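Local coordinates for protein cyclopenase asqI (Emericella nidulans, PDB 5YY3) that is a zinc-dependent cyclopenase of the tyrosinase family that converts 4'-methoxycyclopenin into 4'-methoxyviridicatin during aspoquinolone biosynthesis, releasing methyl isocyanate, at residues A[304-309]-A[313-318]; A[191-196]-A[330-335]; A[353-358]-A[394-399]; A[288-293]-A[348-353]. One frame throughout, in Å; residues are numbered along the deposited sequence.

All four contacts lie within the hemocyanin-like helical domain, which binds zinc here, but at different depths. Contact 3, between two helices, is fully buried and contact 2 partly so; near the zinc-binding histidines a few polar side-chain atoms meet, an indole N-H with an imidazole in contact 3 and a tyrosine hydroxyl with a carboxylate and an amide in contact 2. Contact 1 is a partly buried hairpin at the periphery, held mainly by backbone bonds, and contact 4 is a surface contact made of charges. Helix 288-304 of contact 4 runs into the hairpin of contact 1, residues 330-335 bond to the backbone of 353-358, and G353 belongs to contacts 3 and 4.

Contact 1 (A[304-309]-A[313-318])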
loop_
_atom_site.group_PDB
_atom_site.type_symbol
_atom_site.label_atom_id
_atom_site.label_comp_id
_atom_site.label_asym_id
_atom_site.label_seq_id
_atom_site.Cartn_x
_atom_site.Cartn_y
_atom_site.Cartn_z
ATOM N N LYS A 304 23.562 24.393 30.449
ATOM C CA LYS A 304 24.271 25.263 31.388
ATOM C C LYS A 304 25.741 25.372 30.994
ATOM O O LYS A 304 26.413 26.354 31.319
ATOM C CB LYS A 304 24.135 24.753 32.827
ATOM C CG LYS A 304 24.861 25.604 33.848
ATOM C CD LYS A 304 24.496 25.208 35.257
ATOM C CE LYS A 304 25.077 26.183 36.286
ATOM N NZ LYS A 304 24.311 26.082 37.563
ATOM N N GLY A 305 26.237 24.368 30.280
ATOM C CA GLY A 305 27.606 24.403 29.793
ATOM C C GLY A 305 28.644 23.837 30.743
ATOM O O GLY A 305 29.830 24.064 30.536
ATOM N N GLN A 306 28.203 23.118 31.780
ATOM C CA GLN A 306 29.097 22.454 32.741
ATOM C C GLN A 306 28.550 21.095 33.127
ATOM O O GLN A 306 27.337 20.927 33.217
ATOM C CB GLN A 306 29.261 23.252 34.054
ATOM C CG GLN A 306 29.169 24.761 33.984
ATOM C CD GLN A 306 28.752 25.382 35.321
ATOM O OE1 GLN A 306 28.358 24.680 36.264
ATOM N NE2 GLN A 306 28.813 26.705 35.391
ATOM N N PHE A 307 29.431 20.144 33.424
ATOM C CA PHE A 307 29.013 18.956 34.166
ATOM C C PHE A 307 29.526 19.044 35.613
ATOM O O PHE A 307 30.724 19.222 35.846
ATOM C CB PHE A 307 29.508 17.669 33.490
ATOM C CG PHE A 307 28.668 17.238 32.305
ATOM C CD1 PHE A 307 27.585 16.394 32.478
ATOM C CD2 PHE A 307 28.951 17.698 31.027
ATOM C CE1 PHE A 307 26.812 16.002 31.407
ATOM C CE2 PHE A 307 28.181 17.308 29.946
ATOM C CZ PHE A 307 27.109 16.462 30.135
ATOM N N GLU A 308 28.614 18.918 36.577
ATOM C CA GLU A 308 28.972 19.025 37.987
ATOM C C GLU A 308 29.934 17.932 38.413
ATOM O O GLU A 308 29.827 16.770 38.008
ATOM C CB GLU A 308 27.728 18.991 38.888
ATOM C CG GLU A 308 26.830 20.217 38.755
ATOM C CD GLU A 308 27.597 21.522 38.832
ATOM O OE1 GLU A 308 28.394 21.699 39.783
ATOM O OE2 GLU A 308 27.413 22.375 37.928
ATOM N N THR A 309 30.877 18.347 39.246
ATOM C CA THR A 309 31.904 17.490 39.795
ATOM C C THR A 309 31.465 17.132 41.225
ATOM O O THR A 309 30.521 17.717 41.760
ATOM C CB THR A 309 33.293 18.219 39.717
ATOM O OG1 THR A 309 33.818 18.099 38.385
ATOM C CG2 THR A 309 34.333 17.679 40.695
ATOM N N ASP A 313 32.371 23.520 43.629
ATOM C CA ASP A 313 32.553 24.700 42.778
ATOM C C ASP A 313 33.612 24.526 41.706
ATOM O O ASP A 313 34.104 25.510 41.159
ATOM C CB ASP A 313 32.907 25.927 43.629
ATOM C CG ASP A 313 31.783 26.339 44.568
ATOM O OD1 ASP A 313 30.666 25.779 44.456
ATOM O OD2 ASP A 313 32.023 27.217 45.429
ATOM N N LYS A 314 33.967 23.283 41.402
ATOM C CA LYS A 314 34.865 23.025 40.278
ATOM C C LYS A 314 34.159 22.184 39.200
ATOM O O LYS A 314 34.505 21.019 38.976
ATOM C CB LYS A 314 36.149 22.336 40.759
ATOM C CG LYS A 314 36.945 23.139 41.792
ATOM C CD LYS A 314 37.405 24.509 41.260
ATOM C CE LYS A 314 38.614 24.401 40.329
ATOM N NZ LYS A 314 39.156 25.739 39.930
ATOM N N PRO A 315 33.162 22.777 38.526
ATOM C CA PRO A 315 32.469 22.016 37.496
ATOM C C PRO A 315 33.389 21.801 36.323
ATOM O O PRO A 315 34.267 22.633 36.115
ATOM C CB PRO A 315 31.309 22.929 37.116
ATOM C CG PRO A 315 31.831 24.290 37.348
ATOM C CD PRO A 315 32.716 24.182 38.553
ATOM N N LEU A 316 33.225 20.718 35.572
ATOM C CA LEU A 316 33.915 20.655 34.295
ATOM C C LEU A 316 33.214 21.572 33.299
ATOM O O LEU A 316 32.045 21.360 32.965
ATOM C CB LEU A 316 33.968 19.247 33.737
ATOM C CG LEU A 316 34.373 19.448 32.267
ATOM C CD1 LEU A 316 35.897 19.490 32.061
ATOM C CD2 LEU A 316 33.676 18.496 31.313
ATOM N N VAL A 317 33.918 22.593 32.828
ATOM C CA VAL A 317 33.334 23.521 31.875
ATOM C C VAL A 317 33.433 22.979 30.455
ATOM O O VAL A 317 34.517 22.644 29.974
ATOM C CB VAL A 317 34.004 24.897 31.952
ATOM C CG1 VAL A 317 33.444 25.834 30.889
ATOM C CG2 VAL A 317 33.805 25.490 33.334
ATOM N N LEU A 318 32.288 22.877 29.790
ATOM C CA LEU A 318 32.263 22.460 28.394
ATOM C C LEU A 318 32.868 23.544 27.515
ATOM O O LEU A 318 32.709 24.742 27.784
ATOM C CB LEU A 318 30.835 22.138 27.943
ATOM C CG LEU A 318 30.341 20.807 28.499
ATOM C CD1 LEU A 318 28.875 20.588 28.152
ATOM C CD2 LEU A 318 31.211 19.668 27.972
HETATM O O HOH W 1 30.534 26.256 28.476
#
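Strands 306-307 and 316-317 pair antiparallel as a short beta hairpin, with Q306 and V317 as a non-hydrogen-bonded pair and F307 and L316 as a hydrogen-bonded one. F307 N gives to L316 O at 2.9 Å, in the carbonyl plane, and L316 N returns the bond to F307 O at 2.9 Å. Just beyond the strands, at the end near the helix, L318 N continues the pairing to G305 O at 2.8 Å, and a water bridges G305 O and L318 O. G305 suits its place because it is the C-prime residue of the Schellman motif that ends helix 288-304: its positive phi (89°) would press a beta-carbon against the preceding carbonyl oxygen. On the face of F307 and L316 the chemistry is apolar. The F307 ring, swung beside its own backbone N (chi1 -80°), brings CE2 to 3.8 Å from L318 CD1; beyond the hairpin it meets Y352 edge-to-face and packs on I330, while L316 and L318 both rest on F326 of helix 323-331. On the face of Q306 and V317, V317 is exposed, and the aliphatic part of Q306 lies alongside the P315 ring, Q306 CB to P315 CB 3.7 Å. P315, with no N-H to give, sits just before the paired residues, and the first strand bond of this side comes from L316 N. Farther out, T309 OG1 makes a weak hydrogen bond to K314 O at 3.1 Å.

Contact 2 (A[191-196]-A[330-335]); sequences MVYRGA and ILDAQY
Y193 and D332 point at each other, the tyrosine from the last turn of helix 180-193 and the aspartate from just beyond helix 323-331. The carboxylate comes to the edge of the phenol: D332 OD2 lies in the ring plane, 2.9 Å from Y193 OH and 3.1 Å from Y193 CE2, while the carboxylate plane is turned 58° from the ring. Q334 meets the same hydroxyl differently. Its amide plane is only 17° from that of the ring, and Q334 OE1 stands 3.0 Å from Y193 OH, so the hydroxyl lies between a carboxylate and an amide. Tyrosine suits this span because its long rigid ring ends in a hydroxyl; CG anti to the backbone N (chi1 -178°) directs the ring toward the turn. The opposing groups are placed by a tight turn: A333, with positive phi, closes helix 323-331 as a Schellman C-prime residue, A333 N bonding to I330 O at 2.9 Å, and D332 and Q334 on its two sides both present their side chains to the tyrosine. D332 OD1 is held by N357 ND2, and the Y193 ring stacks on W189 and meets H210 edge-to-face. With the Y193 side chain about 5 Å from that of the zinc ligand H190, the arrangement is consistent with a second-shell polar cluster beside the zinc site of a tyrosinase-family helical domain.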
loop_
_atom_site.group_PDB
_atom_site.type_symbol
_atom_site.label_atom_id
_atom_site.label_comp_id
_atom_site.label_asym_id
_atom_site.label_seq_id
_atom_site.Cartn_x
_atom_site.Cartn_y
_atom_site.Cartn_z
ATOM N N MET A 191 34.298 -4.820 20.412
ATOM C CA MET A 191 35.534 -5.371 20.938
ATOM C C MET A 191 36.617 -4.301 20.887
ATOM O O MET A 191 37.397 -4.152 21.827
ATOM C CB MET A 191 35.968 -6.608 20.167
ATOM C CG MET A 191 34.938 -7.718 20.191
ATOM S SD MET A 191 35.511 -9.102 19.211
ATOM C CE MET A 191 34.012 -10.031 18.973
ATOM N N VAL A 192 36.659 -3.550 19.792
ATOM C CA VAL A 192 37.627 -2.471 19.667
ATOM C C VAL A 192 37.401 -1.408 20.732
ATOM O O VAL A 192 38.324 -1.024 21.453
ATOM C CB VAL A 192 37.572 -1.819 18.282
ATOM C CG1 VAL A 192 38.296 -0.460 18.295
ATOM C CG2 VAL A 192 38.203 -2.736 17.265
ATOM N N TYR A 193 36.157 -0.955 20.828
ATOM C CA TYR A 193 35.791 0.172 21.673
ATOM C C TYR A 193 36.001 -0.113 23.170
ATOM O O TYR A 193 36.450 0.765 23.908
ATOM C CB TYR A 193 34.331 0.553 21.405
ATOM C CG TYR A 193 33.852 1.744 22.192
ATOM C CD1 TYR A 193 34.131 3.043 21.760
ATOM C CD2 TYR A 193 33.119 1.578 23.371
ATOM C CE1 TYR A 193 33.692 4.147 22.472
ATOM C CE2 TYR A 193 32.676 2.681 24.095
ATOM C CZ TYR A 193 32.968 3.964 23.642
ATOM O OH TYR A 193 32.542 5.069 24.363
ATOM N N ARG A 194 35.697 -1.339 23.601
ATOM C CA ARG A 194 35.690 -1.699 25.029
ATOM C C ARG A 194 37.071 -1.902 25.652
ATOM O O ARG A 194 37.181 -2.214 26.844
ATOM C CB ARG A 194 34.877 -2.969 25.249
ATOM C CG ARG A 194 33.387 -2.740 25.297
ATOM C CD ARG A 194 32.667 -4.056 25.171
ATOM N NE ARG A 194 31.220 -3.873 25.153
ATOM C CZ ARG A 194 30.350 -4.877 25.077
ATOM N NH1 ARG A 194 30.778 -6.141 25.020
ATOM N NH2 ARG A 194 29.048 -4.617 25.068
ATOM N N GLY A 195 38.118 -1.746 24.852
ATOM C CA GLY A 195 39.468 -1.792 25.377
ATOM C C GLY A 195 39.859 -0.417 25.881
ATOM O O GLY A 195 39.428 0.606 25.323
ATOM N N ALA A 196 40.680 -0.396 26.932
ATOM C CA ALA A 196 41.086 0.844 27.590
ATOM C C ALA A 196 41.910 1.741 26.665
ATOM O O ALA A 196 41.779 2.964 26.704
ATOM C CB ALA A 196 41.865 0.528 28.856
ATOM N N ILE A 330 30.226 10.707 28.997
ATOM C CA ILE A 330 29.355 10.568 30.147
ATOM C C ILE A 330 28.157 9.658 29.837
ATOM O O ILE A 330 27.799 8.803 30.652
ATOM C CB ILE A 330 28.908 11.949 30.639
ATOM C CG1 ILE A 330 30.082 12.594 31.381
ATOM C CG2 ILE A 330 27.656 11.843 31.525
ATOM C CD1 ILE A 330 29.881 14.030 31.786
ATOM N N LEU A 331 27.558 9.820 28.656
ATOM C CA LEU A 331 26.489 8.926 28.190
ATOM C C LEU A 331 26.902 7.459 28.291
ATOM O O LEU A 331 26.075 6.595 28.592
ATOM C CB LEU A 331 26.099 9.249 26.740
ATOM C CG LEU A 331 25.195 10.472 26.554
ATOM C CD1 LEU A 331 25.074 10.873 25.086
ATOM C CD2 LEU A 331 23.817 10.231 27.193
ATOM N N ASP A 332 28.185 7.188 28.056
ATOM C CA ASP A 332 28.685 5.818 28.074
ATOM C C ASP A 332 29.429 5.495 29.373
ATOM O O ASP A 332 30.139 4.486 29.445
ATOM C CB ASP A 332 29.588 5.585 26.865
ATOM C CG ASP A 332 29.875 4.115 26.614
ATOM O OD1 ASP A 332 28.914 3.316 26.493
ATOM O OD2 ASP A 332 31.072 3.758 26.533
ATOM N N ALA A 333 29.246 6.344 30.391
ATOM C CA ALA A 333 29.835 6.170 31.746
ATOM C C ALA A 333 31.339 5.920 31.750
ATOM O O ALA A 333 31.848 5.068 32.481
ATOM C CB ALA A 333 29.146 5.043 32.495
ATOM N N GLN A 334 32.059 6.679 30.949
ATOM C CA GLN A 334 33.514 6.572 30.949
ATOM C C GLN A 334 34.187 7.518 31.906
ATOM O O GLN A 334 35.064 8.272 31.538
ATOM C CB GLN A 334 34.007 6.762 29.535
ATOM C CG GLN A 334 33.332 5.705 28.786
ATOM C CD GLN A 334 33.853 5.555 27.436
ATOM O OE1 GLN A 334 33.903 6.509 26.650
ATOM N NE2 GLN A 334 34.232 4.334 27.115
ATOM N N TYR A 335 33.749 7.449 33.150
ATOM C CA TYR A 335 34.265 8.326 34.175
ATOM C C TYR A 335 35.766 8.122 34.463
ATOM O O TYR A 335 36.458 9.100 34.701
ATOM C CB TYR A 335 33.431 8.172 35.438
ATOM C CG TYR A 335 31.961 8.517 35.229
ATOM C CD1 TYR A 335 31.563 9.836 35.053
ATOM C CD2 TYR A 335 30.974 7.525 35.209
ATOM C CE1 TYR A 335 30.235 10.172 34.874
ATOM C CE2 TYR A 335 29.631 7.853 35.029
ATOM C CZ TYR A 335 29.276 9.182 34.862
ATOM O OH TYR A 335 27.964 9.539 34.684
#

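Contact 3 (A[353-358]-A[394-399])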
loop_
_atom_site.group_PDB
_atom_site.type_symbol
_atom_site.label_atom_id
_atom_site.label_comp_id
_atom_site.label_asym_id
_atom_site.label_seq_id
_atom_site.Cartn_x
_atom_site.Cartn_y
_atom_site.Cartn_z
ATOM N N GLY A 353 24.984 9.377 35.890
ATOM C CA GLY A 353 24.792 7.938 35.774
ATOM C C GLY A 353 25.465 7.228 34.611
ATOM O O GLY A 353 26.549 7.619 34.153
ATOM N N ASN A 354 24.813 6.163 34.146
ATOM C CA ASN A 354 25.258 5.379 32.994
ATOM C C ASN A 354 24.105 5.175 32.006
ATOM O O ASN A 354 23.629 4.052 31.817
ATOM C CB ASN A 354 25.807 4.015 33.452
ATOM C CG ASN A 354 26.465 3.248 32.327
ATOM O OD1 ASN A 354 26.601 3.765 31.216
ATOM N ND2 ASN A 354 26.911 2.029 32.608
ATOM N N LEU A 355 23.654 6.262 31.383
ATOM C CA LEU A 355 22.392 6.248 30.634
ATOM C C LEU A 355 22.372 5.325 29.408
ATOM O O LEU A 355 21.376 4.643 29.169
ATOM C CB LEU A 355 22.036 7.669 30.192
ATOM C CG LEU A 355 20.693 7.867 29.503
ATOM C CD1 LEU A 355 19.586 7.262 30.346
ATOM C CD2 LEU A 355 20.445 9.338 29.286
ATOM N N HIS A 356 23.449 5.311 28.622
ATOM C CA HIS A 356 23.471 4.522 27.394
ATOM C C HIS A 356 23.332 3.041 27.697
ATOM O O HIS A 356 22.473 2.357 27.134
ATOM C CB HIS A 356 24.759 4.758 26.592
ATOM C CG HIS A 356 24.976 3.755 25.498
ATOM N ND1 HIS A 356 24.070 3.562 24.475
ATOM C CD2 HIS A 356 25.981 2.869 25.282
ATOM C CE1 HIS A 356 24.513 2.609 23.669
ATOM N NE2 HIS A 356 25.672 2.176 24.138
ATOM N N ASN A 357 24.171 2.540 28.595
ATOM C CA ASN A 357 24.205 1.097 28.837
ATOM C C ASN A 357 23.025 0.598 29.684
ATOM O O ASN A 357 22.547 -0.517 29.493
ATOM C CB ASN A 357 25.542 0.707 29.474
ATOM C CG ASN A 357 26.726 0.971 28.546
ATOM O OD1 ASN A 357 27.047 0.156 27.675
ATOM N ND2 ASN A 357 27.373 2.115 28.723
ATOM N N TYR A 358 22.526 1.411 30.606
ATOM C CA TYR A 358 21.313 0.996 31.310
ATOM C C TYR A 358 20.121 1.096 30.371
ATOM O O TYR A 358 19.166 0.306 30.468
ATOM C CB TYR A 358 21.080 1.825 32.573
ATOM C CG TYR A 358 21.855 1.319 33.757
ATOM C CD1 TYR A 358 21.668 0.024 34.224
ATOM C CD2 TYR A 358 22.759 2.137 34.428
ATOM C CE1 TYR A 358 22.369 -0.449 35.324
ATOM C CE2 TYR A 358 23.461 1.674 35.527
ATOM C CZ TYR A 358 23.256 0.379 35.970
ATOM O OH TYR A 358 23.958 -0.094 37.053
ATOM N N TRP A 394 17.607 1.392 16.883
ATOM C CA TRP A 394 17.798 2.533 16.000
ATOM C C TRP A 394 17.087 3.710 16.611
ATOM O O TRP A 394 17.535 4.846 16.467
ATOM C CB TRP A 394 17.313 2.225 14.569
ATOM C CG TRP A 394 18.281 1.296 13.914
ATOM C CD1 TRP A 394 18.208 -0.062 13.868
ATOM C CD2 TRP A 394 19.530 1.654 13.304
ATOM N NE1 TRP A 394 19.314 -0.576 13.227
ATOM C CE2 TRP A 394 20.140 0.461 12.871
ATOM C CE3 TRP A 394 20.180 2.871 13.061
ATOM C CZ2 TRP A 394 21.370 0.449 12.214
ATOM C CZ3 TRP A 394 21.391 2.859 12.408
ATOM C CH2 TRP A 394 21.974 1.653 11.983
ATOM N N ARG A 395 16.015 3.443 17.354
ATOM C CA ARG A 395 15.325 4.533 18.037
ATOM C C ARG A 395 16.184 5.025 19.215
ATOM O O ARG A 395 16.229 6.224 19.500
ATOM C CB ARG A 395 13.923 4.101 18.493
ATOM C CG ARG A 395 13.013 3.655 17.325
ATOM C CD ARG A 395 11.518 3.638 17.719
ATOM N NE ARG A 395 11.234 4.856 18.456
ATOM C CZ ARG A 395 10.146 5.064 19.182
ATOM N NH1 ARG A 395 9.196 4.129 19.248
ATOM N NH2 ARG A 395 10.018 6.219 19.838
ATOM N N TRP A 396 16.896 4.112 19.871
ATOM C CA TRP A 396 17.843 4.530 20.897
ATOM C C TRP A 396 19.050 5.264 20.278
ATOM O O TRP A 396 19.452 6.323 20.778
ATOM C CB TRP A 396 18.311 3.331 21.735
ATOM C CG TRP A 396 19.212 3.739 22.884
ATOM C CD1 TRP A 396 20.561 3.581 22.955
ATOM C CD2 TRP A 396 18.817 4.380 24.109
ATOM N NE1 TRP A 396 21.036 4.081 24.146
ATOM C CE2 TRP A 396 19.981 4.580 24.876
ATOM C CE3 TRP A 396 17.594 4.823 24.628
ATOM C CZ2 TRP A 396 19.968 5.186 26.134
ATOM C CZ3 TRP A 396 17.574 5.421 25.877
ATOM C CH2 TRP A 396 18.756 5.595 26.620
ATOM N N TYR A 397 19.627 4.723 19.201
ATOM C CA TYR A 397 20.752 5.406 18.539
ATOM C C TYR A 397 20.367 6.832 18.132
ATOM O O TYR A 397 21.174 7.752 18.257
ATOM C CB TYR A 397 21.233 4.649 17.301
ATOM C CG TYR A 397 21.691 3.212 17.514
ATOM C CD1 TYR A 397 22.152 2.763 18.752
ATOM C CD2 TYR A 397 21.648 2.301 16.463
ATOM C CE1 TYR A 397 22.573 1.433 18.926
ATOM C CE2 TYR A 397 22.059 0.980 16.627
ATOM C CZ TYR A 397 22.521 0.551 17.859
ATOM O OH TYR A 397 22.923 -0.760 18.006
ATOM N N LYS A 398 19.137 7.040 17.666
ATOM C CA LYS A 398 18.767 8.405 17.290
ATOM C C LYS A 398 18.596 9.277 18.539
ATOM O O LYS A 398 18.815 10.487 18.478
ATOM C CB LYS A 398 17.497 8.454 16.432
ATOM C CG LYS A 398 17.215 9.879 15.926
ATOM C CD LYS A 398 16.244 9.919 14.762
ATOM C CE LYS A 398 15.771 11.348 14.485
ATOM N NZ LYS A 398 14.698 11.399 13.424
ATOM N N HIS A 399 18.241 8.668 19.673
ATOM C CA HIS A 399 18.234 9.400 20.946
ATOM C C HIS A 399 19.639 9.832 21.329
ATOM O O HIS A 399 19.844 10.985 21.682
ATOM C CB HIS A 399 17.638 8.563 22.077
ATOM C CG HIS A 399 17.697 9.234 23.418
ATOM N ND1 HIS A 399 17.153 10.480 23.657
ATOM C CD2 HIS A 399 18.222 8.822 24.597
ATOM C CE1 HIS A 399 17.343 10.810 24.919
ATOM N NE2 HIS A 399 17.987 9.821 25.513
#
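W396 NE1 donates to H356 ND1 across 3.1 Å, nearly straight at 159°. The acceptor lies in the indole plane, whereas the indole nitrogen is tilted 17° from the imidazole plane. The rings meet through their edges, without stacking, their planes 25° apart. Tryptophan is well suited here: it supplies a directional N-H in a buried place and a broad apolar surface with it. Its six-membered part runs on past the histidine to L355, where W396 CZ2 comes 3.4 Å from L355 O and W396 CH2 lies 4.2 Å from L355 CG. Both partners leave their helices with CG anti to the backbone N, which lets the rings bridge helices whose closest approach in these segments, H356 CA to W396 CA, is 8.6 Å. One turn later in the same helix, H399 CD2 sits 3.7 Å above one face of the W396 indole, toward its rim, and the H399 ring is itself fixed by N241 and Y243. Helix 355-367 is positioned at its start by N354 at the N-cap, N354 OD1 receiving N357 ND2 at 3.1 Å, and by a backbone bond from H356 to L331. The side chain of H356 is about 5 Å from that of zinc ligand H218, so the pair forms part of the surroundings of the metal centre in the helical core of this hemocyanin-like domain.

Contact 4 (A[288-293]-A[348-353])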
loop_
_atom_site.group_PDB
_atom_site.type_symbol
_atom_site.label_atom_id
_atom_site.label_comp_id
_atom_site.label_asym_id
_atom_site.label_seq_id
_atom_site.Cartn_x
_atom_site.Cartn_y
_atom_site.Cartn_z
ATOM N N ARG A 288 12.384 3.218 35.061
ATOM C CA ARG A 288 12.344 4.222 34.015
ATOM C C ARG A 288 12.645 5.632 34.542
ATOM O O ARG A 288 13.383 6.401 33.906
ATOM C CB ARG A 288 10.981 4.207 33.326
ATOM C CG ARG A 288 10.884 5.212 32.198
ATOM C CD ARG A 288 9.493 5.195 31.597
ATOM N NE ARG A 288 8.510 5.558 32.607
ATOM C CZ ARG A 288 7.365 4.915 32.817
ATOM N NH1 ARG A 288 7.033 3.856 32.067
ATOM N NH2 ARG A 288 6.546 5.342 33.776
ATOM N N ALA A 289 12.079 5.965 35.700
ATOM C CA ALA A 289 12.229 7.310 36.280
ATOM C C ALA A 289 13.691 7.656 36.573
ATOM O O ALA A 289 14.109 8.811 36.451
ATOM C CB ALA A 289 11.396 7.430 37.548
ATOM N N ARG A 290 14.463 6.643 36.941
ATOM C CA ARG A 290 15.878 6.790 37.250
ATOM C C ARG A 290 16.674 7.166 35.975
ATOM O O ARG A 290 17.586 7.998 36.017
ATOM C CB ARG A 290 16.401 5.486 37.868
ATOM C CG ARG A 290 17.854 5.497 38.308
ATOM C CD ARG A 290 18.085 6.461 39.453
ATOM N NE ARG A 290 19.501 6.518 39.821
ATOM C CZ ARG A 290 20.094 7.594 40.337
ATOM N NH1 ARG A 290 19.399 8.711 40.538
ATOM N NH2 ARG A 290 21.388 7.568 40.625
ATOM N N LEU A 291 16.314 6.560 34.843
ATOM C CA LEU A 291 16.974 6.873 33.577
ATOM C C LEU A 291 16.596 8.280 33.118
ATOM O O LEU A 291 17.452 9.047 32.672
ATOM C CB LEU A 291 16.615 5.843 32.507
ATOM C CG LEU A 291 17.203 4.454 32.760
ATOM C CD1 LEU A 291 16.088 3.438 32.879
ATOM C CD2 LEU A 291 18.151 4.060 31.666
ATOM N N GLU A 292 15.314 8.617 33.257
ATOM C CA GLU A 292 14.820 9.943 32.895
ATOM C C GLU A 292 15.568 11.038 33.668
ATOM O O GLU A 292 15.939 12.069 33.104
ATOM C CB GLU A 292 13.308 10.036 33.152
ATOM C CG GLU A 292 12.492 8.992 32.407
ATOM C CD GLU A 292 11.003 9.125 32.627
ATOM O OE1 GLU A 292 10.612 9.450 33.764
ATOM O OE2 GLU A 292 10.222 8.894 31.670
ATOM N N GLU A 293 15.796 10.807 34.955
ATOM C CA GLU A 293 16.528 11.773 35.778
ATOM C C GLU A 293 17.955 12.036 35.247
ATOM O O GLU A 293 18.344 13.190 35.052
ATOM C CB GLU A 293 16.572 11.294 37.221
ATOM C CG GLU A 293 17.582 12.040 38.057
ATOM C CD GLU A 293 17.459 11.733 39.535
ATOM O OE1 GLU A 293 17.159 10.567 39.881
ATOM O OE2 GLU A 293 17.664 12.672 40.340
ATOM N N ASP A 348 30.395 13.758 38.816
ATOM C CA ASP A 348 29.325 13.267 39.699
ATOM C C ASP A 348 28.479 12.146 39.047
ATOM O O ASP A 348 27.457 12.410 38.407
ATOM C CB ASP A 348 28.431 14.443 40.115
ATOM C CG ASP A 348 27.474 14.095 41.245
ATOM O OD1 ASP A 348 27.357 12.895 41.587
ATOM O OD2 ASP A 348 26.836 15.032 41.788
ATOM N N GLU A 349 28.915 10.901 39.230
ATOM C CA GLU A 349 28.259 9.738 38.635
ATOM C C GLU A 349 26.847 9.500 39.153
ATOM O O GLU A 349 26.088 8.742 38.566
ATOM C CB GLU A 349 29.087 8.476 38.880
ATOM C CG GLU A 349 30.569 8.670 38.635
ATOM C CD GLU A 349 31.319 7.359 38.574
ATOM O OE1 GLU A 349 30.657 6.301 38.660
ATOM O OE2 GLU A 349 32.563 7.390 38.421
ATOM N N GLU A 350 26.492 10.122 40.265
ATOM C CA GLU A 350 25.147 9.944 40.788
ATOM C C GLU A 350 24.189 10.826 40.012
ATOM O O GLU A 350 23.034 10.483 39.818
ATOM C CB GLU A 350 25.093 10.263 42.290
ATOM C CG GLU A 350 25.882 9.258 43.141
ATOM C CD GLU A 350 25.274 7.858 43.099
ATOM O OE1 GLU A 350 24.030 7.762 42.993
ATOM O OE2 GLU A 350 26.033 6.858 43.141
ATOM N N ARG A 351 24.687 11.966 39.558
ATOM C CA ARG A 351 23.852 12.921 38.860
ATOM C C ARG A 351 23.628 12.504 37.387
ATOM O O ARG A 351 22.503 12.580 36.876
ATOM C CB ARG A 351 24.470 14.322 38.952
ATOM C CG ARG A 351 23.507 15.418 38.547
ATOM C CD ARG A 351 24.027 16.800 38.872
ATOM N NE ARG A 351 24.689 16.832 40.172
ATOM C CZ ARG A 351 24.880 17.940 40.887
ATOM N NH1 ARG A 351 24.430 19.105 40.435
ATOM N NH2 ARG A 351 25.511 17.881 42.056
ATOM N N TYR A 352 24.680 12.033 36.717
ATOM C CA TYR A 352 24.579 11.727 35.291
ATOM C C TYR A 352 24.519 10.220 34.973
ATOM O O TYR A 352 24.053 9.828 33.898
ATOM C CB TYR A 352 25.740 12.408 34.549
ATOM C CG TYR A 352 25.828 13.881 34.902
ATOM C CD1 TYR A 352 24.816 14.760 34.539
ATOM C CD2 TYR A 352 26.897 14.385 35.641
ATOM C CE1 TYR A 352 24.881 16.112 34.880
ATOM C CE2 TYR A 352 26.969 15.735 35.988
ATOM C CZ TYR A 352 25.961 16.587 35.599
ATOM O OH TYR A 352 26.008 17.913 35.935
ATOM N N GLY A 353 24.984 9.377 35.890
ATOM C CA GLY A 353 24.792 7.938 35.774
ATOM C C GLY A 353 25.465 7.228 34.611
ATOM O O GLY A 353 26.549 7.619 34.153
#
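A surface salt-bridge network joins the start of helix 288-304 to the short helical turn 349-352, with R290 as its central residue. The R290 NH2 group faces E350 twice: it lies 3.6 Å from E350 OE1 as a salt bridge, and it gives a weak hydrogen bond to E350 O at 3.4 Å. Guanidinium and carboxylate planes are 20° apart. A bend at chi2 (66°) turns the arginine chain so that its end comes over to E350, while R290 NH1 bonds weakly, within a salt bridge, to E293 OE1 in the guanidinium plane at 3.0 Å. Arginine suits this place because its several N-H groups can serve a carbonyl and two carboxylates together. The receiving turn is organised by D348 at its N-cap: D348 OD1 accepts from E350 N at 3.2 Å, and R351 grips D348 OD2 side-on with NE and NH2, both nitrogens on the one oxygen of a salt bridge. R351 O is in turn held by N297 of helix 288-304, and E293 packs on R303 of the second subunit. Flanked by two glutamates, R290 should keep its positive charge and ease their mutual repulsion, yet the long, weak bonds at a solvent-accessible site suggest a mainly electrostatic link with little directional constraint.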